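SPI-1 type 3 secretion system secretin (Salmonella enterica subsp. enterica serovar Typhimurium, PDB 4G08) forms a ring-shaped multimer with an apparent central pore in the outer membrane, part of the injectisome that delivers bacterial effector proteins into host cells. Local coordinates at residues T25-M30 with A60-L65; E36-S41 with Q78-Y83; G111-N116 with P134-M139. All blocks are in the same frame, centred on the assembly; numbering follows the deposited sequence.

Interaction 1: T25-M30 with A60-L65; sequences TFFDAM and ALLEKL
Phe26 and Leu61 both carry CG anti to the backbone N (chi1 176° and -172°), which turns each CG to the carbonyl-carbon side; the two side chains then meet across the gap between helices 23-30 and 58-69. In Phe27 and Leu65 CG lies anti to the carbonyl carbon instead, beside the backbone N. This is the helix pair of the secretin N0 domain, here in the periplasmic part of InvG. The segments run nearly antiparallel, at 160° between their directions, with axes 12.6 Å apart; at that separation the contact is made by side-chain ends, and no hydrogen bond crosses.

Phe26 meets Leu61 and Leu65 tip to tip. Leu61 CD2 sits at the ring edge, near its plane, 4.1 Å from Phe26 CZ, while Leu65 CD1 comes in obliquely, 3.5 Å from Phe26 CE2. Within helix 23-30 Phe26 CD2 lies 3.8 Å above the plane of the Phe27 ring, over its centre. The Met30 sulfur touches the rim of the same ring, in its plane. Phe53 packs on Phe26 with the rings edge to face, and Ile49 of strand 48-50 touches both Phe26 and Leu65, so the buried cluster continues beyond the helices.

Met30 and Leu61 pass one another heading opposite ways. The bend at chi3 sets the methyl CE of Met30 3.9 Å from Leu61 CD2, and Met30 SD rests 4.1 Å from Leu62 CG. One branch of that leucine, Leu62 CD2, crosses to the Phe27 ring and stops 3.5 Å from Phe27 CE1.

Interaction 2: E36-S41 with Q78-Y83; sequences EPVIVS and QAIYIY
Pro37 O, Ile39 N, Ile39 O and Ser41 N, all from 36-41, are paired with backbone atoms of 78-83. Ile80 N gives to Pro37 O at 3.0 Å, and Ile80 O takes Ile39 N at 2.8 Å. One step on, Ile82 N reaches Ile39 O at 2.9 Å, and Ile82 O receives Ser41 N at 2.9 Å. The first three bonds are close to straight; the last bends to 157° at the hydrogen. CA-H groups of Val38 and Tyr81 add contacts to Ile80 O and Ile39 O, giving each carbonyl a second, softer neighbour.

The bonds join parallel strands 38-40 and 80-84 of the mixed N0-domain sheet, and the opposite edge of 80-84 pairs antiparallel with 71-75, where the backbones of Tyr81 and Tyr83 hydrogen-bond those of Tyr74 and Ile72. On the face carrying Val38, Val40, Ile80 and Ile82, Val38 CG1 presses against Ile82 CD1 at 3.4 Å, tighter than usual for two carbons. On the other face Ile39 and Tyr81 run alongside each other in the same direction, with Ile39 CD1 3.3 Å from Tyr81 CE2. The Tyr81 hydroxyl is bonded to Asp76 OD2.

Ser41 OG, set between backbone N and carbonyl carbon (chi1 79°), caps the following helix at Ala44 N and also hydrogen-bonds Glu87 OE2.

Interaction 3: G111-N116 with P134-M139; sequences GLYNKN and PVYVDM
Residues 111-116 leave helix 100-109 through a Schellman motif at Gly111 (phi 69°) and run as irregular chain past the first turns of helix 134-150, where Leu112 and Tyr136 make the nearest CA pair at 8.2 Å. Tyr136 reaches over with CG anti to its backbone N, and its ring meets the loop at one edge and over one face. Leu112 O lies at the ring edge, in its plane, 3.3 Å from Tyr136 CE1. Asn114 CB sits over one face, 4.0 Å from the same CE1. At the phenol end Asn114 N points its hydrogen at Tyr136 OH, a straight (172°) but weak bond of 3.3 Å; a further hydrogen bond joins that hydroxyl to Tyr117 O.

The asparagine side chain turns back to its own loop. Asn114 OD1 accepts Asn116 N at 2.8 Å, in the carbonyl plane, forming an Asx turn, and also takes a weak bond from Asn116 ND2. Met139, one helical turn after Tyr136, crosses Leu112 obliquely. Bent at both chi2 and chi3, it lays CE 3.6 Å from Leu112 CB, with the sulfur close to Leu112 CB and CD1.

The contact belongs to the second periplasmic domain, the secretin short domain, and faces the N0 domain. Tyr74 of strand 71-75 hydrogen-bonds Leu112 O through its hydroxyl, meets the Tyr136 ring at about 50° and touches Met139. Leu112 O therefore serves the neighbouring domain while resting against the Tyr136 edge, whose C-H groups carry slight positive charge and would suit the oxygen. With a weak bond from Asn114 N and another bond to Tyr117 O at the hydroxyl of the buried Tyr136, the chemistry is consistent with a loop held by polar contacts as well as by Met139 packing.

How the interactions relate
From the N terminus, helix 23-30 leads into strand 38-40; interaction 1 then closes a loop when helix 58-69 returns to 25-30, and interaction 2 closes the next when strand 80-84 reaches 36-41. Their segments alternate, so these two contacts cross, and they touch where Ile82 CD1 packs on Phe27 and Leu62, seating the helix pair on the sheet. Interaction 3 follows in series, joining the loop after helix 100-109 to the start of helix 134-150 in the next domain. Contacts between the domains include Tyr83 on Pro134, Tyr81 on Val135, and a probable hydrogen bond between Glu63 and Asn116.

Interaction 1: T25-M30 with A60-L65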
loop_
_atom_site.group_PDB
_atom_site.type_symbol
_atom_site.label_atom_id
_atom_site.label_comp_id
_atom_site.label_asym_id
_atom_site.label_seq_id
_atom_site.Cartn_x
_atom_site.Cartn_y
_atom_site.Cartn_z
ATOM N N THR A 25 -5.442 6.507 -17.367
ATOM C CA THR A 25 -5.990 5.757 -18.479
ATOM C C THR A 25 -5.442 4.338 -18.486
ATOM O O THR A 25 -6.196 3.364 -18.561
ATOM C CB THR A 25 -5.640 6.449 -19.793
ATOM O OG1 THR A 25 -6.342 7.695 -19.866
ATOM C CG2 THR A 25 -6.014 5.583 -20.972
ATOM N N PHE A 26 -4.147 4.224 -18.238
ATOM C CA PHE A 26 -3.490 2.932 -18.263
ATOM C C PHE A 26 -4.059 1.991 -17.208
ATOM O O PHE A 26 -4.431 0.859 -17.513
ATOM C CB PHE A 26 -1.999 3.106 -18.047
ATOM C CG PHE A 26 -1.259 1.817 -17.953
ATOM C CD1 PHE A 26 -0.958 1.099 -19.093
ATOM C CD2 PHE A 26 -0.994 1.261 -16.725
ATOM C CE1 PHE A 26 -0.336 -0.126 -19.003
ATOM C CE2 PHE A 26 -0.335 0.063 -16.628
ATOM C CZ PHE A 26 -0.027 -0.643 -17.769
ATOM N N PHE A 27 -4.137 2.453 -15.968
ATOM C CA PHE A 27 -4.643 1.587 -14.908
ATOM C C PHE A 27 -6.133 1.322 -15.001
ATOM O O PHE A 27 -6.578 0.230 -14.658
ATOM C CB PHE A 27 -4.296 2.128 -13.534
ATOM C CG PHE A 27 -2.879 1.905 -13.160
ATOM C CD1 PHE A 27 -2.349 0.633 -13.147
ATOM C CD2 PHE A 27 -2.037 2.977 -12.986
ATOM C CE1 PHE A 27 -1.014 0.433 -12.881
ATOM C CE2 PHE A 27 -0.699 2.788 -12.732
ATOM C CZ PHE A 27 -0.187 1.513 -12.667
ATOM N N ASP A 28 -6.877 2.231 -15.618
ATOM C CA ASP A 28 -8.258 1.927 -15.969
ATOM C C ASP A 28 -8.315 0.749 -16.925
ATOM O O ASP A 28 -9.152 -0.141 -16.777
ATOM C CB ASP A 28 -8.950 3.131 -16.598
ATOM C CG ASP A 28 -9.435 4.122 -15.565
ATOM O OD1 ASP A 28 -9.411 3.791 -14.362
ATOM O OD2 ASP A 28 -9.789 5.256 -15.951
ATOM N N ALA A 29 -7.389 0.717 -17.873
ATOM C CA ALA A 29 -7.326 -0.377 -18.832
ATOM C C ALA A 29 -7.013 -1.695 -18.135
ATOM O O ALA A 29 -7.641 -2.717 -18.408
ATOM C CB ALA A 29 -6.287 -0.084 -19.896
ATOM N N MET A 30 -6.081 -1.658 -17.195
ATOM C CA MET A 30 -5.745 -2.849 -16.427
ATOM C C MET A 30 -6.945 -3.373 -15.638
ATOM O O MET A 30 -7.105 -4.580 -15.454
ATOM C CB MET A 30 -4.595 -2.561 -15.472
ATOM C CG MET A 30 -4.537 -3.586 -14.360
ATOM S SD MET A 30 -3.318 -3.234 -13.089
ATOM C CE MET A 30 -1.866 -3.233 -14.123
ATOM N N ALA A 60 1.798 -8.790 -10.733
ATOM C CA ALA A 60 3.203 -8.774 -11.101
ATOM C C ALA A 60 3.553 -7.503 -11.862
ATOM O O ALA A 60 4.624 -6.928 -11.672
ATOM C CB ALA A 60 3.538 -9.988 -11.932
ATOM N N LEU A 61 2.653 -7.081 -12.742
ATOM C CA LEU A 61 2.856 -5.860 -13.506
ATOM C C LEU A 61 2.896 -4.643 -12.599
ATOM O O LEU A 61 3.712 -3.743 -12.783
ATOM C CB LEU A 61 1.742 -5.688 -14.525
ATOM C CG LEU A 61 1.999 -4.536 -15.485
ATOM C CD1 LEU A 61 3.357 -4.692 -16.135
ATOM C CD2 LEU A 61 0.906 -4.470 -16.529
ATOM N N LEU A 62 1.976 -4.597 -11.647
ATOM C CA LEU A 62 1.947 -3.509 -10.690
ATOM C C LEU A 62 3.255 -3.402 -9.934
ATOM O O LEU A 62 3.726 -2.300 -9.653
ATOM C CB LEU A 62 0.813 -3.715 -9.706
ATOM C CG LEU A 62 -0.509 -3.127 -10.167
ATOM C CD1 LEU A 62 -1.615 -3.649 -9.285
ATOM C CD2 LEU A 62 -0.460 -1.616 -10.100
ATOM N N GLU A 63 3.798 -4.538 -9.521
ATOM C CA GLU A 63 5.051 -4.519 -8.790
ATOM C C GLU A 63 6.175 -3.998 -9.664
ATOM O O GLU A 63 6.980 -3.185 -9.228
ATOM C CB GLU A 63 5.398 -5.904 -8.266
ATOM C CG GLU A 63 4.419 -6.411 -7.230
ATOM C CD GLU A 63 5.004 -6.433 -5.831
ATOM O OE1 GLU A 63 4.233 -6.657 -4.872
ATOM O OE2 GLU A 63 6.239 -6.278 -5.689
ATOM N N LYS A 64 6.224 -4.449 -10.912
ATOM C CA LYS A 64 7.295 -4.029 -11.793
ATOM C C LYS A 64 7.185 -2.549 -12.145
ATOM O O LYS A 64 8.171 -1.811 -12.094
ATOM C CB LYS A 64 7.282 -4.859 -13.064
ATOM C CG LYS A 64 8.562 -4.717 -13.849
ATOM C CD LYS A 64 8.625 -5.719 -14.974
ATOM C CE LYS A 64 8.148 -5.073 -16.253
ATOM N NZ LYS A 64 8.496 -5.889 -17.442
ATOM N N LEU A 65 5.985 -2.108 -12.498
ATOM C CA LEU A 65 5.794 -0.708 -12.856
ATOM C C LEU A 65 6.035 0.204 -11.666
ATOM O O LEU A 65 6.428 1.357 -11.829
ATOM C CB LEU A 65 4.395 -0.467 -13.413
ATOM C CG LEU A 65 4.133 -1.117 -14.765
ATOM C CD1 LEU A 65 2.732 -0.807 -15.255
ATOM C CD2 LEU A 65 5.171 -0.689 -15.787
#

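Interaction 2: E36-S41 with Q78-Y83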
loop_
_atom_site.group_PDB
_atom_site.type_symbol
_atom_site.label_atom_id
_atom_site.label_comp_id
_atom_site.label_asym_id
_atom_site.label_seq_id
_atom_site.Cartn_x
_atom_site.Cartn_y
_atom_site.Cartn_z
ATOM N N GLU A 36 -12.166 -5.346 -8.902
ATOM C CA GLU A 36 -11.961 -4.201 -8.027
ATOM C C GLU A 36 -11.638 -2.967 -8.840
ATOM O O GLU A 36 -10.887 -3.036 -9.806
ATOM C CB GLU A 36 -10.821 -4.475 -7.064
ATOM C CG GLU A 36 -11.017 -5.739 -6.263
ATOM C CD GLU A 36 -10.261 -6.914 -6.842
ATOM O OE1 GLU A 36 -9.425 -6.703 -7.748
ATOM O OE2 GLU A 36 -10.501 -8.051 -6.379
ATOM N N PRO A 37 -12.148 -1.815 -8.402
ATOM C CA PRO A 37 -11.757 -0.562 -9.007
ATOM C C PRO A 37 -10.341 -0.202 -8.635
ATOM O O PRO A 37 -9.811 -0.685 -7.631
ATOM C CB PRO A 37 -12.724 0.446 -8.397
ATOM C CG PRO A 37 -13.088 -0.134 -7.091
ATOM C CD PRO A 37 -13.044 -1.620 -7.253
ATOM N N VAL A 38 -9.750 0.656 -9.451
ATOM C CA VAL A 38 -8.418 1.155 -9.207
ATOM C C VAL A 38 -8.499 2.655 -9.024
ATOM O O VAL A 38 -9.250 3.337 -9.725
ATOM C CB VAL A 38 -7.474 0.843 -10.377
ATOM C CG1 VAL A 38 -6.074 1.329 -10.071
ATOM C CG2 VAL A 38 -7.458 -0.646 -10.658
ATOM N N ILE A 39 -7.939 3.111 -7.916
ATOM C CA ILE A 39 -7.960 4.511 -7.566
ATOM C C ILE A 39 -6.559 5.066 -7.698
ATOM O O ILE A 39 -5.645 4.645 -6.993
ATOM C CB ILE A 39 -8.435 4.680 -6.128
ATOM C CG1 ILE A 39 -9.797 4.026 -5.971
ATOM C CG2 ILE A 39 -8.498 6.144 -5.747
ATOM C CD1 ILE A 39 -9.991 3.446 -4.597
ATOM N N VAL A 40 -6.391 5.972 -8.651
ATOM C CA VAL A 40 -5.088 6.529 -8.960
ATOM C C VAL A 40 -4.976 7.961 -8.451
ATOM O O VAL A 40 -5.872 8.780 -8.660
ATOM C CB VAL A 40 -4.816 6.506 -10.470
ATOM C CG1 VAL A 40 -3.451 7.089 -10.756
ATOM C CG2 VAL A 40 -4.884 5.083 -11.002
ATOM N N SER A 41 -3.935 8.216 -7.673
ATOM C CA SER A 41 -3.773 9.505 -7.025
ATOM C C SER A 41 -3.493 10.588 -8.047
ATOM O O SER A 41 -3.055 10.315 -9.157
ATOM C CB SER A 41 -2.625 9.448 -6.028
ATOM O OG SER A 41 -1.383 9.555 -6.694
ATOM N N GLN A 78 -10.733 -4.844 -1.526
ATOM C CA GLN A 78 -11.884 -4.415 -2.316
ATOM C C GLN A 78 -11.524 -3.452 -3.430
ATOM O O GLN A 78 -12.314 -3.244 -4.349
ATOM C CB GLN A 78 -12.928 -3.774 -1.418
ATOM C CG GLN A 78 -13.487 -4.738 -0.403
ATOM C CD GLN A 78 -12.759 -4.657 0.917
ATOM O OE1 GLN A 78 -12.265 -3.600 1.308
ATOM N NE2 GLN A 78 -12.639 -5.790 1.585
ATOM N N ALA A 79 -10.388 -2.785 -3.294
ATOM C CA ALA A 79 -9.963 -1.801 -4.277
ATOM C C ALA A 79 -8.449 -1.688 -4.288
ATOM O O ALA A 79 -7.789 -2.007 -3.302
ATOM C CB ALA A 79 -10.582 -0.451 -3.965
ATOM N N ILE A 80 -7.908 -1.266 -5.424
ATOM C CA ILE A 80 -6.470 -1.080 -5.571
ATOM C C ILE A 80 -6.145 0.408 -5.615
ATOM O O ILE A 80 -6.759 1.163 -6.372
ATOM C CB ILE A 80 -5.945 -1.751 -6.853
ATOM C CG1 ILE A 80 -6.173 -3.262 -6.786
ATOM C CG2 ILE A 80 -4.467 -1.447 -7.051
ATOM C CD1 ILE A 80 -5.783 -3.998 -8.049
ATOM N N TYR A 81 -5.220 0.838 -4.776
ATOM C CA TYR A 81 -4.828 2.237 -4.691
ATOM C C TYR A 81 -3.418 2.389 -5.212
ATOM O O TYR A 81 -2.549 1.699 -4.834
ATOM C CB TYR A 81 -4.905 2.766 -3.250
ATOM C CG TYR A 81 -6.237 2.599 -2.584
ATOM C CD1 TYR A 81 -6.625 1.377 -2.105
ATOM C CD2 TYR A 81 -7.085 3.651 -2.398
ATOM C CE1 TYR A 81 -7.794 1.205 -1.518
ATOM C CE2 TYR A 81 -8.281 3.464 -1.792
ATOM C CZ TYR A 81 -8.626 2.238 -1.357
ATOM O OH TYR A 81 -9.812 1.989 -0.721
ATOM N N ILE A 82 -3.237 3.349 -6.081
ATOM C CA ILE A 82 -1.942 3.638 -6.679
ATOM C C ILE A 82 -1.556 5.094 -6.434
ATOM O O ILE A 82 -2.353 6.009 -6.644
ATOM C CB ILE A 82 -1.950 3.357 -8.192
ATOM C CG1 ILE A 82 -2.231 1.872 -8.444
ATOM C CG2 ILE A 82 -0.618 3.753 -8.815
ATOM C CD1 ILE A 82 -2.700 1.566 -9.846
ATOM N N TYR A 83 -0.345 5.282 -5.922
ATOM C CA TYR A 83 0.185 6.607 -5.623
ATOM C C TYR A 83 1.550 6.769 -6.256
ATOM O O TYR A 83 2.263 5.791 -6.449
ATOM C CB TYR A 83 0.362 6.799 -4.121
ATOM C CG TYR A 83 -0.880 6.589 -3.312
ATOM C CD1 TYR A 83 -1.193 5.333 -2.830
ATOM C CD2 TYR A 83 -1.603 7.673 -2.839
ATOM C CE1 TYR A 83 -2.276 5.136 -2.014
ATOM C CE2 TYR A 83 -2.671 7.490 -1.994
ATOM C CZ TYR A 83 -3.001 6.216 -1.587
ATOM O OH TYR A 83 -4.051 6.004 -0.732
#

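Interaction 3: G111-N116 with P134-M139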
loop_
_atom_site.group_PDB
_atom_site.type_symbol
_atom_site.label_atom_id
_atom_site.label_comp_id
_atom_site.label_asym_id
_atom_site.label_seq_id
_atom_site.Cartn_x
_atom_site.Cartn_y
_atom_site.Cartn_z
ATOM N N GLY A 111 -4.949 -10.107 7.150
ATOM C CA GLY A 111 -4.758 -9.929 5.718
ATOM C C GLY A 111 -4.718 -8.474 5.295
ATOM O O GLY A 111 -4.904 -8.165 4.118
ATOM N N LEU A 112 -4.395 -7.577 6.217
ATOM C CA LEU A 112 -4.230 -6.182 5.826
ATOM C C LEU A 112 -2.776 -5.830 5.620
ATOM O O LEU A 112 -2.451 -4.768 5.084
ATOM C CB LEU A 112 -4.840 -5.246 6.855
ATOM C CG LEU A 112 -6.250 -5.612 7.289
ATOM C CD1 LEU A 112 -6.346 -5.332 8.773
ATOM C CD2 LEU A 112 -7.270 -4.797 6.517
ATOM N N TYR A 113 -1.908 -6.670 6.163
ATOM C CA TYR A 113 -0.480 -6.440 6.113
ATOM C C TYR A 113 0.015 -6.542 4.674
ATOM O O TYR A 113 -0.590 -7.230 3.847
ATOM C CB TYR A 113 0.229 -7.461 6.997
ATOM C CG TYR A 113 1.721 -7.348 6.981
ATOM C CD1 TYR A 113 2.366 -6.409 7.757
ATOM C CD2 TYR A 113 2.490 -8.208 6.217
ATOM C CE1 TYR A 113 3.737 -6.337 7.787
ATOM C CE2 TYR A 113 3.862 -8.136 6.226
ATOM C CZ TYR A 113 4.479 -7.188 7.003
ATOM O OH TYR A 113 5.850 -7.094 7.002
ATOM N N ASN A 114 0.943 -5.659 4.325
ATOM C CA ASN A 114 1.574 -5.700 3.017
ATOM C C ASN A 114 3.065 -5.814 3.200
ATOM O O ASN A 114 3.678 -4.919 3.771
ATOM C CB ASN A 114 1.283 -4.411 2.262
ATOM C CG ASN A 114 1.784 -4.450 0.844
ATOM O OD1 ASN A 114 2.966 -4.693 0.594
ATOM N ND2 ASN A 114 0.887 -4.226 -0.100
ATOM N N LYS A 115 3.658 -6.878 2.668
ATOM C CA LYS A 115 5.064 -7.138 2.901
ATOM C C LYS A 115 6.019 -6.069 2.358
ATOM O O LYS A 115 7.134 -5.966 2.783
ATOM C CB LYS A 115 5.475 -8.498 2.363
ATOM C CG LYS A 115 5.385 -8.619 0.900
ATOM C CD LYS A 115 6.236 -9.743 0.399
ATOM C CE LYS A 115 5.702 -10.280 -0.897
ATOM N NZ LYS A 115 6.466 -9.874 -2.073
ATOM N N ASN A 116 5.530 -5.300 1.407
ATOM C CA ASN A 116 6.339 -4.259 0.793
ATOM C C ASN A 116 6.522 -3.062 1.719
ATOM O O ASN A 116 7.443 -2.265 1.538
ATOM C CB ASN A 116 5.703 -3.815 -0.520
ATOM C CG ASN A 116 5.629 -4.941 -1.533
ATOM O OD1 ASN A 116 6.647 -5.523 -1.903
ATOM N ND2 ASN A 116 4.413 -5.341 -1.878
ATOM N N PRO A 134 -0.668 6.021 1.766
ATOM C CA PRO A 134 -1.435 6.657 2.812
ATOM C C PRO A 134 -2.585 5.800 3.330
ATOM O O PRO A 134 -2.750 5.644 4.539
ATOM C CB PRO A 134 -1.961 7.910 2.126
ATOM C CG PRO A 134 -0.884 8.266 1.165
ATOM C CD PRO A 134 -0.255 6.976 0.725
ATOM N N VAL A 135 -3.328 5.174 2.436
ATOM C CA VAL A 135 -4.436 4.356 2.882
ATOM C C VAL A 135 -3.967 3.203 3.781
ATOM O O VAL A 135 -4.654 2.828 4.734
ATOM C CB VAL A 135 -5.201 3.783 1.698
ATOM C CG1 VAL A 135 -4.295 2.861 0.913
ATOM C CG2 VAL A 135 -6.429 3.051 2.191
ATOM N N TYR A 136 -2.781 2.675 3.508
ATOM C CA TYR A 136 -2.204 1.603 4.325
ATOM C C TYR A 136 -1.755 2.106 5.694
ATOM O O TYR A 136 -2.076 1.516 6.729
ATOM C CB TYR A 136 -1.022 0.977 3.590
ATOM C CG TYR A 136 -0.318 -0.100 4.363
ATOM C CD1 TYR A 136 -0.926 -1.317 4.614
ATOM C CD2 TYR A 136 1.003 0.059 4.729
ATOM C CE1 TYR A 136 -0.270 -2.301 5.315
ATOM C CE2 TYR A 136 1.677 -0.927 5.392
ATOM C CZ TYR A 136 1.034 -2.097 5.691
ATOM O OH TYR A 136 1.760 -3.105 6.277
ATOM N N VAL A 137 -0.981 3.177 5.687
ATOM C CA VAL A 137 -0.410 3.707 6.908
ATOM C C VAL A 137 -1.511 4.159 7.854
ATOM O O VAL A 137 -1.462 3.894 9.053
ATOM C CB VAL A 137 0.524 4.885 6.605
ATOM C CG1 VAL A 137 0.959 5.554 7.894
ATOM C CG2 VAL A 137 1.735 4.398 5.828
ATOM N N ASP A 138 -2.576 4.713 7.292
ATOM C CA ASP A 138 -3.708 5.149 8.100
ATOM C C ASP A 138 -4.327 3.965 8.828
ATOM O O ASP A 138 -4.671 4.047 10.006
ATOM C CB ASP A 138 -4.764 5.806 7.220
ATOM C CG ASP A 138 -4.357 7.184 6.750
ATOM O OD1 ASP A 138 -3.344 7.715 7.250
ATOM O OD2 ASP A 138 -5.106 7.774 5.945
ATOM N N MET A 139 -4.457 2.855 8.121
ATOM C CA MET A 139 -4.915 1.623 8.723
ATOM C C MET A 139 -3.970 1.176 9.827
ATOM O O MET A 139 -4.409 0.783 10.903
ATOM C CB MET A 139 -5.020 0.546 7.652
ATOM C CG MET A 139 -5.646 -0.751 8.119
ATOM S SD MET A 139 -4.433 -1.921 8.741
ATOM C CE MET A 139 -3.365 -2.002 7.317
#